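Local structure of glycerol kinase, putative (Plasmodium falciparum, 2W40) at residues 353-356 with 357-361; 208-212 with 213-217. The protein probably catalyses the ATP-dependent phosphorylation of glycerol to sn-glycerol 3-phosphate, the entry step of glycerol degradation. One frame throughout, in Å; residues are numbered along the deposited sequence.

Overall arrangement
Contact 2 comes first along the chain, in the loop between helix 202-207 and strand 218-220, within the N-terminal FGGY half. Contact 1 follows, in the loop that joins strands 347-349 and 366-371, within the C-terminal half. The centres of contact 1 and contact 2 are about 28 Å apart and the nearest atoms of contact 1 and contact 2 about 13 Å, so they do not touch. Contact 1 packs on helices 377-403 and 482-500 and, through Ser353, on Phe373 of the second subunit; contact 2 packs on helices 140-149 and 202-207 and is not touched by the other subunit. The two contacts thus lie in loops of different halves of this two-domain actin-ATPase-like kinase, whose relatives work by closing a cleft between the domains.

Contact 1: 353-356 with 357-361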
# COMPACT_ATOMS: atom_id res chain seq x y z
N SER C 353 -12.63 3.87 5.65
CA SER C 353 -14.00 3.68 6.23
C SER C 353 -15.08 3.72 5.17
O SER C 353 -16.17 4.21 5.40
CB SER C 353 -14.17 4.58 7.41
OG SER C 353 -14.20 5.84 7.00
N GLY C 354 -14.81 3.18 3.98
CA GLY C 354 -15.76 3.26 2.89
C GLY C 354 -15.60 4.58 2.14
O GLY C 354 -14.73 5.42 2.44
N LEU C 355 -16.38 4.73 1.11
CA LEU C 355 -16.57 6.00 0.42
C LEU C 355 -17.84 6.69 0.91
O LEU C 355 -18.91 6.08 0.98
CB LEU C 355 -16.68 5.83 -1.10
CG LEU C 355 -15.37 5.41 -1.75
CD1 LEU C 355 -15.58 5.00 -3.18
CD2 LEU C 355 -14.19 6.44 -1.53
N TYR C 356 -17.69 7.99 1.27
CA TYR C 356 -18.83 8.83 1.68
C TYR C 356 -19.35 9.53 0.45
O TYR C 356 -19.68 8.82 -0.56
CB TYR C 356 -18.38 9.76 2.80
CG TYR C 356 -17.96 9.03 4.11
CD1 TYR C 356 -18.60 9.18 5.24
CD2 TYR C 356 -16.74 8.24 4.11
CE1 TYR C 356 -18.14 8.43 6.42
CE2 TYR C 356 -16.28 7.50 5.19
CZ TYR C 356 -17.07 7.62 6.37
OH TYR C 356 -16.82 7.06 7.58
N ALA C 357 -19.45 10.88 0.47
CA ALA C 357 -20.10 11.51 -0.66
C ALA C 357 -19.17 11.47 -1.91
O ALA C 357 -17.97 11.68 -1.79
CB ALA C 357 -20.57 12.96 -0.33
N PRO C 358 -19.77 11.35 -3.11
CA PRO C 358 -21.23 11.18 -3.43
C PRO C 358 -21.67 9.74 -3.67
O PRO C 358 -22.87 9.49 -3.89
CB PRO C 358 -21.40 11.95 -4.73
CG PRO C 358 -20.13 11.82 -5.46
CD PRO C 358 -19.04 11.67 -4.38
N ARG C 359 -20.71 8.80 -3.65
CA ARG C 359 -21.03 7.38 -4.02
C ARG C 359 -21.65 6.54 -2.90
O ARG C 359 -22.37 5.58 -3.17
CB ARG C 359 -19.79 6.68 -4.58
CG ARG C 359 -19.12 7.44 -5.76
CD ARG C 359 -18.07 6.59 -6.39
NE ARG C 359 -17.29 7.26 -7.45
CZ ARG C 359 -16.93 6.76 -8.59
NH1 ARG C 359 -17.38 5.56 -8.96
NH2 ARG C 359 -16.12 7.44 -9.38
N TRP C 360 -21.27 6.87 -1.67
CA TRP C 360 -21.86 6.21 -0.49
C TRP C 360 -21.75 4.66 -0.64
O TRP C 360 -22.75 3.93 -0.68
CB TRP C 360 -23.30 6.65 -0.26
CG TRP C 360 -23.30 8.11 0.16
CD1 TRP C 360 -23.66 9.22 -0.65
CD2 TRP C 360 -22.86 8.68 1.42
NE1 TRP C 360 -23.51 10.37 0.06
CE2 TRP C 360 -22.93 10.10 1.28
CE3 TRP C 360 -22.35 8.15 2.61
CZ2 TRP C 360 -22.60 10.95 2.31
CZ3 TRP C 360 -22.01 9.00 3.61
CH2 TRP C 360 -22.13 10.38 3.46
N ARG C 361 -20.51 4.19 -0.63
CA ARG C 361 -20.23 2.76 -0.73
C ARG C 361 -19.48 2.33 0.52
O ARG C 361 -18.27 2.44 0.60
CB ARG C 361 -19.43 2.55 -2.01
CG ARG C 361 -20.26 2.68 -3.22
CD ARG C 361 -21.31 1.53 -3.41
NE ARG C 361 -20.65 0.23 -3.58
CZ ARG C 361 -20.34 -0.33 -4.76
NH1 ARG C 361 -20.61 0.26 -5.92
NH2 ARG C 361 -19.70 -1.48 -4.76
O HOH W 1 -17.83 8.64 -2.96
O HOH W 2 -16.06 10.01 -0.40
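Tyr356 and Trp360 meet round a tight loop, their side chains crossing at about a right angle. Tyr356 CB sits over the face of the indole, 4.1 Å from the centroid of the Trp360 six-membered ring, in a CH-pi contact. CG is anti to the carbonyl carbon (chi1 -64°), and from there Tyr356 CD1 reaches Trp360 CZ3 at 3.8 Å; the two ring planes meet obliquely, at 63°. At the tip, Tyr356 OH shares a hydrogen bond of 2.9 Å with Ser353 OG, which lies at the ring edge and in its plane, while Tyr137 packs edge-to-face with the phenol. The same indole face covers the Tyr356 carbonyl carbon, and Trp360 NE1 is held by Gly288 O. Tyr356 O accepts hydrogen bonds from Trp360 N (2.8 Å) and from a water (3.0 Å) that itself accepts one from Arg359 N. Beyond this, Leu355 N to Arg361 O and Arg361 N to Leu355 O, both 3.0 Å, form one antiparallel hydrogen-bonded pair. With Trp360 in left-handed backbone geometry and a cis peptide before Pro358, this is a hairpin-like closure of a five-residue loop in the C-terminal FGGY half, the Tyr356 side chain about 7 Å from a bound glycerol.

Contact 2: 208-212 with 213-217; sequences FNITN and MSVLP
Asn212 and Ser214 carry the polar part of this turn. Asn212 OD1 accepts a hydrogen bond from the backbone N of Ser214 at 3.1 Å, the donor tilted 26° from the plane of the side-chain carbonyl, which makes an Asx turn. The Ser214 hydroxyl also approaches, with OG 2.9 Å from Asn212 OD1, although its proton has another acceptor within reach. Extending Asn212 CG anti to the backbone N (chi1 -175°) swings the amide forward over the start of the 3-10 segment 213-215. Its other end is held as well: Asn212 ND2 gives a hydrogen bond to a water at 2.8 Å and another to Asp158 O. Among backbone bonds, Val215 N to Asn212 O is weak at 3.4 Å though nearly straight, with Val215 CG2 lying 3.3 Å from the same Asn212 O; Leu216 N to Met213 O follows at 3.2 Å. Apolar contact is slight: Ile210 CG2 touches Val215 CG2 at 4.2 Å, while Ile210 also leans on Cys205 of the preceding helix, which a Schellman motif at Asn209 ends. Bonds at both ends of the Asn212 amide limit its rotation, and the Asx turn supplements the weak backbone bond entering 213-215, consistent with a turn held largely by polar groups.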
# COMPACT_ATOMS: atom_id res chain seq x y z
N PHE C 208 -35.18 3.27 15.09
CA PHE C 208 -33.91 3.01 15.70
C PHE C 208 -33.99 2.45 17.12
O PHE C 208 -32.99 2.41 17.84
CB PHE C 208 -33.03 4.23 15.56
CG PHE C 208 -32.58 4.44 14.12
CD1 PHE C 208 -31.69 3.55 13.53
CD2 PHE C 208 -33.09 5.50 13.34
CE1 PHE C 208 -31.33 3.68 12.17
CE2 PHE C 208 -32.71 5.65 12.01
CZ PHE C 208 -31.84 4.77 11.43
N ASN C 209 -35.19 2.07 17.53
CA ASN C 209 -35.49 1.42 18.86
C ASN C 209 -35.26 2.32 20.05
O ASN C 209 -34.99 1.86 21.24
CB ASN C 209 -34.57 0.19 19.05
CG ASN C 209 -34.81 -0.96 18.10
OD1 ASN C 209 -35.30 -0.86 16.95
ND2 ASN C 209 -34.38 -2.10 18.56
N ILE C 210 -35.41 3.62 19.81
CA ILE C 210 -35.34 4.60 20.87
C ILE C 210 -36.75 4.74 21.40
O ILE C 210 -37.52 5.53 20.86
CB ILE C 210 -34.78 5.96 20.41
CG1 ILE C 210 -33.35 5.75 19.88
CG2 ILE C 210 -34.91 6.98 21.52
CD1 ILE C 210 -32.83 6.86 19.07
N THR C 211 -37.08 3.93 22.42
CA THR C 211 -38.46 3.78 22.88
C THR C 211 -38.92 4.87 23.81
O THR C 211 -40.12 5.00 24.10
CB THR C 211 -38.62 2.45 23.66
OG1 THR C 211 -37.68 2.48 24.73
CG2 THR C 211 -38.34 1.23 22.80
N ASN C 212 -37.97 5.69 24.30
CA ASN C 212 -38.28 6.74 25.28
C ASN C 212 -37.51 7.97 24.82
O ASN C 212 -36.31 8.04 24.92
CB ASN C 212 -37.86 6.27 26.66
CG ASN C 212 -38.24 7.19 27.72
OD1 ASN C 212 -38.47 8.37 27.45
ND2 ASN C 212 -38.21 6.70 28.98
N MET C 213 -38.26 8.89 24.24
CA MET C 213 -37.63 10.05 23.63
C MET C 213 -37.08 11.04 24.65
O MET C 213 -36.42 12.02 24.32
CB MET C 213 -38.59 10.68 22.60
CG MET C 213 -38.67 9.88 21.33
SD MET C 213 -39.94 10.46 20.26
CE MET C 213 -39.10 11.86 19.41
N SER C 214 -37.41 10.83 25.93
CA SER C 214 -36.87 11.66 26.97
C SER C 214 -35.38 11.62 27.16
O SER C 214 -34.84 12.49 27.83
CB SER C 214 -37.58 11.37 28.28
OG SER C 214 -37.11 10.33 29.01
N VAL C 215 -34.73 10.59 26.62
CA VAL C 215 -33.28 10.44 26.67
C VAL C 215 -32.55 11.38 25.75
O VAL C 215 -31.36 11.47 25.82
CB VAL C 215 -32.86 8.98 26.42
CG1 VAL C 215 -33.59 8.03 27.44
CG2 VAL C 215 -33.07 8.61 24.95
N LEU C 216 -33.30 12.02 24.82
CA LEU C 216 -32.75 12.97 23.86
C LEU C 216 -32.73 14.37 24.46
O LEU C 216 -33.69 14.80 25.08
CB LEU C 216 -33.47 12.88 22.54
CG LEU C 216 -33.42 11.52 21.83
CD1 LEU C 216 -34.57 11.49 20.76
CD2 LEU C 216 -32.10 11.32 21.19
N PRO C 217 -31.63 15.08 24.22
CA PRO C 217 -31.52 16.44 24.75
C PRO C 217 -32.35 17.44 23.99
O PRO C 217 -32.61 17.26 22.81
CB PRO C 217 -30.00 16.72 24.59
CG PRO C 217 -29.62 15.96 23.30
CD PRO C 217 -30.45 14.65 23.47
O HOH W 3 -38.85 8.34 31.22